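Local coordinates for cytochrome P450 (Rhodococcus erythropolis, PDB 3WEC), which is a heme-dependent monooxygenase that hydroxylates the quinoline nitrogen of aurachin alkaloids, a step essential for their antibiotic activity, at residues D96-M101 against V240-A245; V293-P298 against G331-V336; P299-G304 against L327-N332. All coordinates share one frame; numbering follows the deposited sequence.

Contact 1 (D96-M101 against V240-A245). With HEM (protoporphyrin IX containing Fe), chain B.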
loop_
_atom_site.group_PDB
_atom_site.type_symbol
_atom_site.label_atom_id
_atom_site.label_comp_id
_atom_site.label_asym_id
_atom_site.label_seq_id
_atom_site.Cartn_x
_atom_site.Cartn_y
_atom_site.Cartn_z
ATOM N N ASP A 96 -3.346 5.576 20.738
ATOM C CA ASP A 96 -4.554 5.473 19.902
ATOM C C ASP A 96 -4.246 5.226 18.396
ATOM O O ASP A 96 -4.059 6.166 17.615
ATOM C CB ASP A 96 -5.421 6.733 20.100
ATOM C CG ASP A 96 -6.901 6.491 19.828
ATOM O OD1 ASP A 96 -7.281 5.342 19.514
ATOM O OD2 ASP A 96 -7.684 7.460 19.923
ATOM N N ALA A 97 -4.199 3.952 18.005
ATOM C CA ALA A 97 -4.053 3.570 16.597
ATOM C C ALA A 97 -5.405 3.445 15.888
ATOM O O ALA A 97 -5.475 3.104 14.693
ATOM C CB ALA A 97 -3.273 2.266 16.475
ATOM N N ARG A 98 -6.468 3.735 16.628
ATOM C CA ARG A 98 -7.837 3.470 16.188
ATOM C C ARG A 98 -8.255 4.153 14.867
ATOM O O ARG A 98 -8.695 3.471 13.934
ATOM C CB ARG A 98 -8.830 3.825 17.298
ATOM C CG ARG A 98 -9.083 2.765 18.359
ATOM C CD ARG A 98 -10.215 3.249 19.246
ATOM N NE ARG A 98 -11.351 3.787 18.465
ATOM C CZ ARG A 98 -11.670 5.084 18.329
ATOM N NH1 ARG A 98 -10.948 6.040 18.913
ATOM N NH2 ARG A 98 -12.716 5.434 17.590
ATOM N N PRO A 99 -8.139 5.495 14.782
ATOM C CA PRO A 99 -8.624 6.050 13.525
ATOM C C PRO A 99 -7.721 5.707 12.322
ATOM O O PRO A 99 -7.997 6.167 11.211
ATOM C CB PRO A 99 -8.690 7.565 13.800
ATOM C CG PRO A 99 -8.608 7.709 15.296
ATOM C CD PRO A 99 -7.748 6.557 15.732
ATOM N N PHE A 100 -6.699 4.875 12.550
ATOM C CA PHE A 100 -5.862 4.327 11.476
ATOM C C PHE A 100 -6.326 2.952 10.939
ATOM O O PHE A 100 -5.607 2.301 10.147
ATOM C CB PHE A 100 -4.389 4.234 11.924
ATOM C CG PHE A 100 -3.736 5.564 12.179
ATOM C CD1 PHE A 100 -4.157 6.716 11.510
ATOM C CD2 PHE A 100 -2.670 5.661 13.075
ATOM C CE1 PHE A 100 -3.542 7.939 11.751
ATOM C CE2 PHE A 100 -2.042 6.880 13.311
ATOM C CZ PHE A 100 -2.478 8.018 12.650
ATOM N N MET A 101 -7.504 2.499 11.391
ATOM C CA MET A 101 -8.067 1.203 10.976
ATOM C C MET A 101 -7.202 0.021 11.394
ATOM O O MET A 101 -7.406 -1.088 10.896
ATOM C CB MET A 101 -8.259 1.140 9.447
ATOM C CG MET A 101 -8.992 2.308 8.800
ATOM S SD MET A 101 -10.782 2.236 8.828
ATOM C CE MET A 101 -11.182 3.876 8.217
ATOM N N VAL A 240 -13.652 15.270 15.497
ATOM C CA VAL A 240 -12.743 16.097 14.728
ATOM C C VAL A 240 -11.300 15.529 14.781
ATOM O O VAL A 240 -10.548 15.603 13.792
ATOM C CB VAL A 240 -12.862 17.582 15.165
ATOM C CG1 VAL A 240 -11.808 18.444 14.491
ATOM C CG2 VAL A 240 -14.249 18.118 14.819
ATOM N N ASP A 241 -10.908 14.920 15.896
ATOM C CA ASP A 241 -9.648 14.165 15.890
ATOM C C ASP A 241 -9.728 12.895 15.007
ATOM O O ASP A 241 -8.728 12.504 14.421
ATOM C CB ASP A 241 -9.176 13.800 17.307
ATOM C CG ASP A 241 -9.070 14.999 18.228
ATOM O OD1 ASP A 241 -9.521 14.867 19.386
ATOM O OD2 ASP A 241 -8.531 16.060 17.819
ATOM N N GLU A 242 -10.913 12.269 14.915
ATOM C CA GLU A 242 -11.110 11.121 14.027
ATOM C C GLU A 242 -10.954 11.544 12.565
ATOM O O GLU A 242 -10.269 10.851 11.808
ATOM C CB GLU A 242 -12.457 10.390 14.302
ATOM C CG GLU A 242 -12.507 9.596 15.611
ATOM C CD GLU A 242 -13.898 9.018 15.964
ATOM O OE1 GLU A 242 -14.973 9.556 15.569
ATOM O OE2 GLU A 242 -13.918 7.984 16.654
ATOM N N ILE A 243 -11.495 12.718 12.206
ATOM C CA ILE A 243 -11.449 13.283 10.847
ATOM C C ILE A 243 -10.001 13.590 10.446
ATOM O O ILE A 243 -9.587 13.292 9.336
ATOM C CB ILE A 243 -12.290 14.593 10.694
ATOM C CG1 ILE A 243 -13.785 14.347 10.801
ATOM C CG2 ILE A 243 -12.020 15.270 9.350
ATOM C CD1 ILE A 243 -14.564 15.530 11.308
ATOM N N ALA A 244 -9.226 14.150 11.357
ATOM C CA ALA A 244 -7.837 14.526 11.068
ATOM C C ALA A 244 -6.921 13.300 10.993
ATOM O O ALA A 244 -6.036 13.218 10.113
ATOM C CB ALA A 244 -7.344 15.484 12.116
ATOM N N ALA A 245 -7.124 12.335 11.898
ATOM C CA ALA A 245 -6.355 11.093 11.838
ATOM C C ALA A 245 -6.590 10.247 10.562
ATOM O O ALA A 245 -5.616 9.757 9.969
ATOM C CB ALA A 245 -6.525 10.277 13.111
HETATM C CHA HEM B . -5.682 -1.258 3.616
HETATM C CHB HEM B . -3.017 -2.582 -0.365
HETATM C CHC HEM B . -3.962 1.761 -2.450
HETATM C CHD HEM B . -6.495 3.148 1.692
HETATM C C1A HEM B . -4.825 -1.919 2.657
HETATM C C2A HEM B . -4.171 -3.228 2.984
HETATM C C3A HEM B . -3.413 -3.588 1.809
HETATM C C4A HEM B . -3.644 -2.464 0.904
HETATM C CMA HEM B . -2.549 -4.852 1.593
HETATM C CAA HEM B . -4.228 -4.142 4.215
HETATM C CBA HEM B . -5.462 -5.023 3.946
HETATM C CGA HEM B . -5.559 -6.193 4.945
HETATM O O1A HEM B . -5.024 -6.131 6.091
HETATM O O2A HEM B . -6.236 -7.204 4.604
HETATM C C1B HEM B . -3.052 -1.448 -1.285
HETATM C C2B HEM B . -2.470 -1.626 -2.613
HETATM C C3B HEM B . -2.737 -0.330 -3.176
HETATM C C4B HEM B . -3.437 0.429 -2.146
HETATM C CMB HEM B . -1.728 -2.770 -3.245
HETATM C CAB HEM B . -2.328 0.048 -4.554
HETATM C CBB HEM B . -1.776 1.217 -4.760
HETATM C C1C HEM B . -4.777 2.510 -1.518
HETATM C C2C HEM B . -5.128 3.914 -1.732
HETATM C C3C HEM B . -5.857 4.288 -0.501
HETATM C C4C HEM B . -5.887 3.132 0.372
HETATM C CMC HEM B . -4.779 4.718 -2.954
HETATM C CAC HEM B . -6.444 5.613 -0.112
HETATM C CBC HEM B . -6.600 6.596 -0.970
HETATM C C1D HEM B . -6.440 2.040 2.654
HETATM C C2D HEM B . -7.204 2.110 3.897
HETATM C C3D HEM B . -6.965 0.790 4.510
HETATM C C4D HEM B . -6.150 0.109 3.490
HETATM C CMD HEM B . -7.964 3.298 4.441
HETATM C CAD HEM B . -7.449 0.277 5.837
HETATM C CBD HEM B . -8.714 -0.564 5.541
HETATM C CGD HEM B . -9.337 -1.135 6.770
HETATM O O1D HEM B . -10.599 -1.214 6.781
HETATM O O2D HEM B . -8.590 -1.502 7.735
HETATM N NA HEM B . -4.612 -1.445 1.294
HETATM N NB HEM B . -3.686 -0.269 -1.009
HETATM N NC HEM B . -5.277 2.002 -0.281
HETATM N ND HEM B . -5.857 0.836 2.384
HETATM FE FE HEM B . -4.722 0.426 0.667
HETATM O O HOH W 1 -2.435 1.107 1.333
#
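Glu242 OE2 accepts a hydrogen bond from Arg98 NH2 at 3.0 Å, the polar core of a salt bridge that ties the B–C loop to the first turns of helix 240-271, the long central helix of the P450 fold. Glu242 CG stands anti to the carbonyl carbon (chi1 -72°), and the chain beyond it is extended. The oxygen lies within the guanidinium plane and is met nearly along its own C-O axis; the two flat groups are turned 49° apart, and a single N-H, that of NH2, makes the bond, while OE1 is taken by Arg110 and by the backbone N of Ser239. On the loop side, Asp96 OD2 gives Arg98 NH1 a long second ion pair at 3.7 Å. Beside the charged group, Pro99 CB makes an apolar contact with Ala245 CB at 3.5 Å. Separately, the Phe100 ring turns its edge to a carbonyl oxygen, CE1 lying 3.3 Å from Ala245 O. The backbone O of Phe100 touches the bound quinolone, and Met101 CB approaches heme propionate oxygen O2D at 3.2 Å. Charges of both signs are thus interleaved, which probably keeps the buried Glu242 ionised.

Contact 2 (V293-P298 against G331-V336); sequences VLRFEP and GNREAV
The end of helix 286-296 and the short helix 328-333 meet with Arg295 and Asn332 CA atoms 5.7 Å apart, the backbones drawing apart to 7.0 Å between the CA atoms of Phe296 and Arg333. Helix 286-296 is the K helix of the P450 fold, and Arg295 is the arginine of its ExxR motif, its NE salt-bridged to the motif glutamate, Glu292. Arg295 CG, anti to the backbone N (chi1 -171°), lies against Asn332 CB; the chain, bent at chi3, then brings Arg295 NH1 to Asn332 O at 3.1 Å, where it donates a hydrogen bond. That donor stands above the carbonyl plane, while Ala335 N reaches the same oxygen from the opposite face. Val336 CG2 covers one face of the guanidinium, seated over its centre 3.5 Å above the plane. Asn332 in turn offers ND2 weakly to Arg295 O, while its OD1 takes the backbone N of Leu352.

The Arg333 chain, bent at chi2 (-48°), runs to the end of helix 286-296. Its guanidinium lies flat on the Phe296 ring, planes 5° apart, in a cation-pi stack, with Tyr27 a second aromatic partner and Asp340 pairing with NH1. A water bridges the two segments, donating to Arg295 O and weakly accepting from Arg333 NE. The same Arg333 NH2 that sits over the centre of the Phe296 ring, 3.7 Å above it, also bonds in the carbonyl plane, on a lone pair, to Phe296 O at 3.1 Å.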
loop_
_atom_site.group_PDB
_atom_site.type_symbol
_atom_site.label_atom_id
_atom_site.label_comp_id
_atom_site.label_asym_id
_atom_site.label_seq_id
_atom_site.Cartn_x
_atom_site.Cartn_y
_atom_site.Cartn_z
ATOM N N VAL A 293 -0.232 -6.890 -12.965
ATOM C CA VAL A 293 0.906 -6.202 -12.356
ATOM C C VAL A 293 0.803 -6.365 -10.829
ATOM O O VAL A 293 1.725 -6.872 -10.158
ATOM C CB VAL A 293 0.937 -4.707 -12.811
ATOM C CG1 VAL A 293 1.989 -3.896 -12.100
ATOM C CG2 VAL A 293 1.141 -4.613 -14.324
ATOM N N LEU A 294 -0.352 -6.009 -10.290
ATOM C CA LEU A 294 -0.541 -5.956 -8.833
ATOM C C LEU A 294 -0.371 -7.344 -8.229
ATOM O O LEU A 294 0.151 -7.469 -7.095
ATOM C CB LEU A 294 -1.910 -5.366 -8.456
ATOM C CG LEU A 294 -2.132 -3.853 -8.466
ATOM C CD1 LEU A 294 -3.606 -3.532 -8.486
ATOM C CD2 LEU A 294 -1.512 -3.097 -7.312
ATOM N N ARG A 295 -0.778 -8.365 -8.999
ATOM C CA ARG A 295 -0.569 -9.769 -8.624
ATOM C C ARG A 295 0.912 -10.194 -8.693
ATOM O O ARG A 295 1.439 -10.747 -7.727
ATOM C CB ARG A 295 -1.424 -10.732 -9.461
ATOM C CG ARG A 295 -1.373 -12.149 -8.917
ATOM C CD ARG A 295 -1.823 -13.208 -9.926
ATOM N NE ARG A 295 -1.032 -13.316 -11.152
ATOM C CZ ARG A 295 0.128 -13.978 -11.289
ATOM N NH1 ARG A 295 0.709 -14.586 -10.262
ATOM N NH2 ARG A 295 0.713 -14.043 -12.477
ATOM N N PHE A 296 1.537 -9.953 -9.850
ATOM C CA PHE A 296 2.940 -10.316 -10.138
ATOM C C PHE A 296 3.928 -9.500 -9.315
ATOM O O PHE A 296 4.953 -10.010 -8.899
ATOM C CB PHE A 296 3.234 -10.108 -11.644
ATOM C CG PHE A 296 4.498 -10.753 -12.123
ATOM C CD1 PHE A 296 4.579 -12.126 -12.315
ATOM C CD2 PHE A 296 5.616 -9.976 -12.434
ATOM C CE1 PHE A 296 5.768 -12.718 -12.787
ATOM C CE2 PHE A 296 6.802 -10.568 -12.892
ATOM C CZ PHE A 296 6.871 -11.944 -13.086
ATOM N N GLU A 297 3.657 -8.213 -9.128
ATOM C CA GLU A 297 4.584 -7.387 -8.374
ATOM C C GLU A 297 3.813 -6.464 -7.422
ATOM O O GLU A 297 3.700 -5.273 -7.682
ATOM C CB GLU A 297 5.482 -6.558 -9.307
ATOM C CG GLU A 297 6.574 -7.334 -10.050
ATOM C CD GLU A 297 7.813 -7.611 -9.222
ATOM O OE1 GLU A 297 7.794 -7.382 -7.995
ATOM O OE2 GLU A 297 8.822 -8.103 -9.794
ATOM N N PRO A 298 3.306 -7.018 -6.307
ATOM C CA PRO A 298 2.456 -6.217 -5.406
ATOM C C PRO A 298 3.296 -5.207 -4.668
ATOM O O PRO A 298 4.489 -5.432 -4.481
ATOM C CB PRO A 298 1.856 -7.270 -4.451
ATOM C CG PRO A 298 2.416 -8.609 -4.879
ATOM C CD PRO A 298 3.612 -8.351 -5.745
ATOM N N GLY A 331 1.432 -15.981 -1.870
ATOM C CA GLY A 331 0.134 -16.516 -2.232
ATOM C C GLY A 331 -0.214 -16.213 -3.670
ATOM O O GLY A 331 -0.577 -17.098 -4.401
ATOM N N ASN A 332 -0.069 -14.960 -4.083
ATOM C CA ASN A 332 -0.373 -14.546 -5.453
ATOM C C ASN A 332 0.241 -15.421 -6.554
ATOM O O ASN A 332 -0.400 -15.644 -7.603
ATOM C CB ASN A 332 0.025 -13.093 -5.655
ATOM C CG ASN A 332 -0.939 -12.120 -4.968
ATOM O OD1 ASN A 332 -2.004 -12.514 -4.482
ATOM N ND2 ASN A 332 -0.546 -10.851 -4.889
ATOM N N ARG A 333 1.481 -15.890 -6.324
ATOM C CA ARG A 333 2.216 -16.650 -7.324
ATOM C C ARG A 333 1.546 -18.011 -7.583
ATOM O O ARG A 333 1.769 -18.640 -8.617
ATOM C CB ARG A 333 3.721 -16.777 -6.980
ATOM C CG ARG A 333 4.519 -15.474 -7.078
ATOM C CD ARG A 333 4.242 -14.744 -8.390
ATOM N NE ARG A 333 5.039 -13.520 -8.571
ATOM C CZ ARG A 333 6.258 -13.524 -9.114
ATOM N NH1 ARG A 333 6.812 -14.677 -9.509
ATOM N NH2 ARG A 333 6.924 -12.395 -9.263
ATOM N N GLU A 334 0.669 -18.418 -6.667
ATOM C CA GLU A 334 -0.173 -19.609 -6.885
ATOM C C GLU A 334 -1.693 -19.297 -6.929
ATOM O O GLU A 334 -2.508 -20.210 -6.889
ATOM C CB GLU A 334 0.163 -20.741 -5.876
ATOM C CG GLU A 334 -0.152 -20.433 -4.410
ATOM C CD GLU A 334 0.071 -21.611 -3.475
ATOM O OE1 GLU A 334 0.860 -22.505 -3.820
ATOM O OE2 GLU A 334 -0.553 -21.657 -2.389
ATOM N N ALA A 335 -2.071 -18.025 -7.034
ATOM C CA ALA A 335 -3.502 -17.644 -7.084
ATOM C C ALA A 335 -4.176 -17.988 -8.428
ATOM O O ALA A 335 -5.396 -18.163 -8.495
ATOM C CB ALA A 335 -3.695 -16.176 -6.731
ATOM N N VAL A 336 -3.354 -18.091 -9.476
ATOM C CA VAL A 336 -3.768 -18.416 -10.848
ATOM C C VAL A 336 -2.872 -19.547 -11.396
ATOM O O VAL A 336 -1.810 -19.808 -10.832
ATOM C CB VAL A 336 -3.628 -17.176 -11.772
ATOM C CG1 VAL A 336 -4.611 -16.077 -11.389
ATOM C CG2 VAL A 336 -2.201 -16.628 -11.744
HETATM O O HOH W 2 3.597 -12.158 -6.475
#

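Contact 3 (P299-G304 against L327-N332); sequences PAHEAG and LLASGN. With AUI (3-[(2E,6E,9R)-9-hydroxy-3,7,11-trimethyldodeca-2,6,10-trien-1-yl]-2-methylquinolin-4(1H)-one), chain C.
Ala329 CB sits over the centre of the His301 imidazole in a CH-pi contact, 3.3 Å from the ring centroid and 15° off its normal. The nearest ring atom is ND1, itself hydrogen-bonded to Tyr30 OH, a bond that would help fix the ring's rotation against the methyl. Backbone polar contacts converge on His301 O, which faces the amino end of helix 328-333. Ala329 N points almost straight at it (173°) in a long, weak hydrogen bond of 3.5 Å, Leu328 N lies 3.1 Å away, and Leu327 CA adds a C-H...O contact at 3.4 Å. Apolar packing joins Leu328 CD2 to Ala303 CB at 3.9 Å, Leu328 CG standing anti to the carbonyl carbon (chi1 -49°). The other methyl, Leu328 CD1, lies 3.5 Å from the carbonyl oxygen Ala300 O. Contacts with the substrate come from 299-304, where Ala300 CB meets quinolone methyl C11 at 3.7 Å; Pro299 and Leu328 touch the heme. The segment thus walls substrate from helix as it enters strand 303-307, where Ala303 pairs with Val326 of antiparallel strand 323-326; Tyr30 of helix 27-36 packs on Leu327 and Ala329, and Leu59 of helix 52-60 on Ala303 and Leu328.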
loop_
_atom_site.group_PDB
_atom_site.type_symbol
_atom_site.label_atom_id
_atom_site.label_comp_id
_atom_site.label_asym_id
_atom_site.label_seq_id
_atom_site.Cartn_x
_atom_site.Cartn_y
_atom_site.Cartn_z
ATOM N N PRO A 299 2.715 -4.048 -4.298
ATOM C CA PRO A 299 3.590 -3.071 -3.639
ATOM C C PRO A 299 3.821 -3.442 -2.160
ATOM O O PRO A 299 4.878 -3.100 -1.577
ATOM C CB PRO A 299 2.819 -1.750 -3.788
ATOM C CG PRO A 299 1.384 -2.182 -3.853
ATOM C CD PRO A 299 1.360 -3.519 -4.544
ATOM N N ALA A 300 2.840 -4.135 -1.568
ATOM C CA ALA A 300 2.984 -4.675 -0.235
ATOM C C ALA A 300 3.120 -6.200 -0.299
ATOM O O ALA A 300 2.186 -6.874 -0.709
ATOM C CB ALA A 300 1.800 -4.287 0.644
ATOM N N HIS A 301 4.270 -6.725 0.114
ATOM C CA HIS A 301 4.498 -8.191 0.173
ATOM C C HIS A 301 3.888 -8.849 1.384
ATOM O O HIS A 301 3.671 -10.066 1.386
ATOM C CB HIS A 301 6.003 -8.538 0.026
ATOM C CG HIS A 301 6.473 -8.551 -1.415
ATOM N ND1 HIS A 301 7.374 -9.446 -1.886
ATOM C CD2 HIS A 301 6.120 -7.737 -2.505
ATOM C CE1 HIS A 301 7.590 -9.212 -3.201
ATOM N NE2 HIS A 301 6.833 -8.160 -3.574
ATOM N N GLU A 302 3.634 -8.051 2.425
ATOM C CA GLU A 302 2.885 -8.526 3.602
ATOM C C GLU A 302 1.743 -7.667 4.171
ATOM O O GLU A 302 1.760 -6.428 4.095
ATOM C CB GLU A 302 3.815 -8.914 4.725
ATOM C CG GLU A 302 4.930 -7.948 5.028
ATOM C CD GLU A 302 6.004 -8.637 5.854
ATOM O OE1 GLU A 302 6.251 -9.835 5.598
ATOM O OE2 GLU A 302 6.576 -8.012 6.772
ATOM N N ALA A 303 0.738 -8.380 4.692
ATOM C CA ALA A 303 -0.316 -7.835 5.540
ATOM C C ALA A 303 -0.095 -8.445 6.946
ATOM O O ALA A 303 0.468 -9.536 7.057
ATOM C CB ALA A 303 -1.672 -8.242 5.005
ATOM N N GLY A 304 -0.516 -7.760 8.010
ATOM C CA GLY A 304 -0.286 -8.271 9.367
ATOM C C GLY A 304 -1.563 -8.620 10.124
ATOM O O GLY A 304 -2.574 -7.938 9.957
ATOM N N LEU A 327 2.006 -13.435 3.703
ATOM C CA LEU A 327 2.769 -13.126 2.474
ATOM C C LEU A 327 1.911 -13.057 1.231
ATOM O O LEU A 327 1.821 -14.023 0.468
ATOM C CB LEU A 327 3.885 -14.145 2.236
ATOM C CG LEU A 327 5.330 -13.913 2.683
ATOM C CD1 LEU A 327 5.495 -12.978 3.878
ATOM C CD2 LEU A 327 5.926 -15.274 2.963
ATOM N N LEU A 328 1.266 -11.918 1.048
ATOM C CA LEU A 328 0.455 -11.623 -0.124
ATOM C C LEU A 328 1.177 -11.943 -1.429
ATOM O O LEU A 328 0.583 -12.530 -2.344
ATOM C CB LEU A 328 0.069 -10.146 -0.097
ATOM C CG LEU A 328 -0.508 -9.504 1.170
ATOM C CD1 LEU A 328 -0.767 -8.046 0.859
ATOM C CD2 LEU A 328 -1.817 -10.151 1.601
ATOM N N ALA A 329 2.466 -11.573 -1.501
ATOM C CA ALA A 329 3.288 -11.726 -2.694
ATOM C C ALA A 329 3.487 -13.217 -3.052
ATOM O O ALA A 329 3.405 -13.593 -4.231
ATOM C CB ALA A 329 4.627 -11.015 -2.515
ATOM N N SER A 330 3.718 -14.044 -2.031
ATOM C CA SER A 330 3.821 -15.495 -2.175
ATOM C C SER A 330 2.505 -16.165 -2.632
ATOM O O SER A 330 2.473 -16.814 -3.673
ATOM C CB SER A 330 4.302 -16.105 -0.862
ATOM O OG SER A 330 4.645 -17.437 -1.045
ATOM N N GLY A 331 1.432 -15.981 -1.870
ATOM C CA GLY A 331 0.134 -16.516 -2.232
ATOM C C GLY A 331 -0.214 -16.213 -3.670
ATOM O O GLY A 331 -0.577 -17.098 -4.401
ATOM N N ASN A 332 -0.069 -14.960 -4.083
ATOM C CA ASN A 332 -0.373 -14.546 -5.453
ATOM C C ASN A 332 0.241 -15.421 -6.554
ATOM O O ASN A 332 -0.400 -15.644 -7.603
ATOM C CB ASN A 332 0.025 -13.093 -5.655
ATOM C CG ASN A 332 -0.939 -12.120 -4.968
ATOM O OD1 ASN A 332 -2.004 -12.514 -4.482
ATOM N ND2 ASN A 332 -0.546 -10.851 -4.889
HETATM O O13 AUI C . -2.061 -2.865 7.167
HETATM C C1 AUI C . -2.025 -2.151 6.138
HETATM C C4 AUI C . -2.720 -0.850 6.153
HETATM C C5 AUI C . -3.382 -0.410 7.295
HETATM C C6 AUI C . -4.017 0.832 7.297
HETATM C C7 AUI C . -3.936 1.605 6.131
HETATM C C8 AUI C . -3.274 1.209 4.967
HETATM C C9 AUI C . -2.631 -0.018 4.918
HETATM N N10 AUI C . -1.941 -0.422 3.807
HETATM C C3 AUI C . -1.298 -1.604 3.715
HETATM C C11 AUI C . -0.558 -1.997 2.445
HETATM C C2 AUI C . -1.304 -2.545 4.884
HETATM C C12 AUI C . -0.569 -3.857 4.800
HETATM C C14 AUI C . 0.935 -3.570 4.727
HETATM C C15 AUI C . 1.817 -2.847 5.467
HETATM C C26 AUI C . 1.499 -2.014 6.694
HETATM C C16 AUI C . 3.231 -2.885 4.943
HETATM C C17 AUI C . 4.300 -3.496 5.847
HETATM C C18 AUI C . 3.878 -3.610 7.286
HETATM C C19 AUI C . 4.495 -4.343 8.240
HETATM C C27 AUI C . 5.759 -5.140 8.034
HETATM C C20 AUI C . 3.903 -4.302 9.627
HETATM C C21 AUI C . 2.766 -5.296 9.891
HETATM O O28 AUI C . 2.202 -4.917 11.140
HETATM C C22 AUI C . 1.609 -5.283 8.914
HETATM C C23 AUI C . 0.384 -4.711 9.080
HETATM C C24 AUI C . -0.587 -4.887 7.963
HETATM C C25 AUI C . -0.126 -3.896 10.259
#

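Contacts 2 and 3 form one continuous block, their centres 9 Å apart: both use helix 328-333, sharing Gly331 and Asn332, and Pro298 CG packs on Ala329 CA at 3.9 Å. Contact 1 stands apart, its centre 25 Å from that of contact 3 and 31 Å from that of contact 2, on the opposite side of the chain's centre from the latter. The active site bridges this gap, for contacts 1 and 3 both touch heme and substrate, whereas contact 2 reaches the heme's surroundings through Leu294. Between them AUI N10, the quinolone nitrogen to be hydroxylated, lies 4.3 Å from HEM FE. The iron also holds a water.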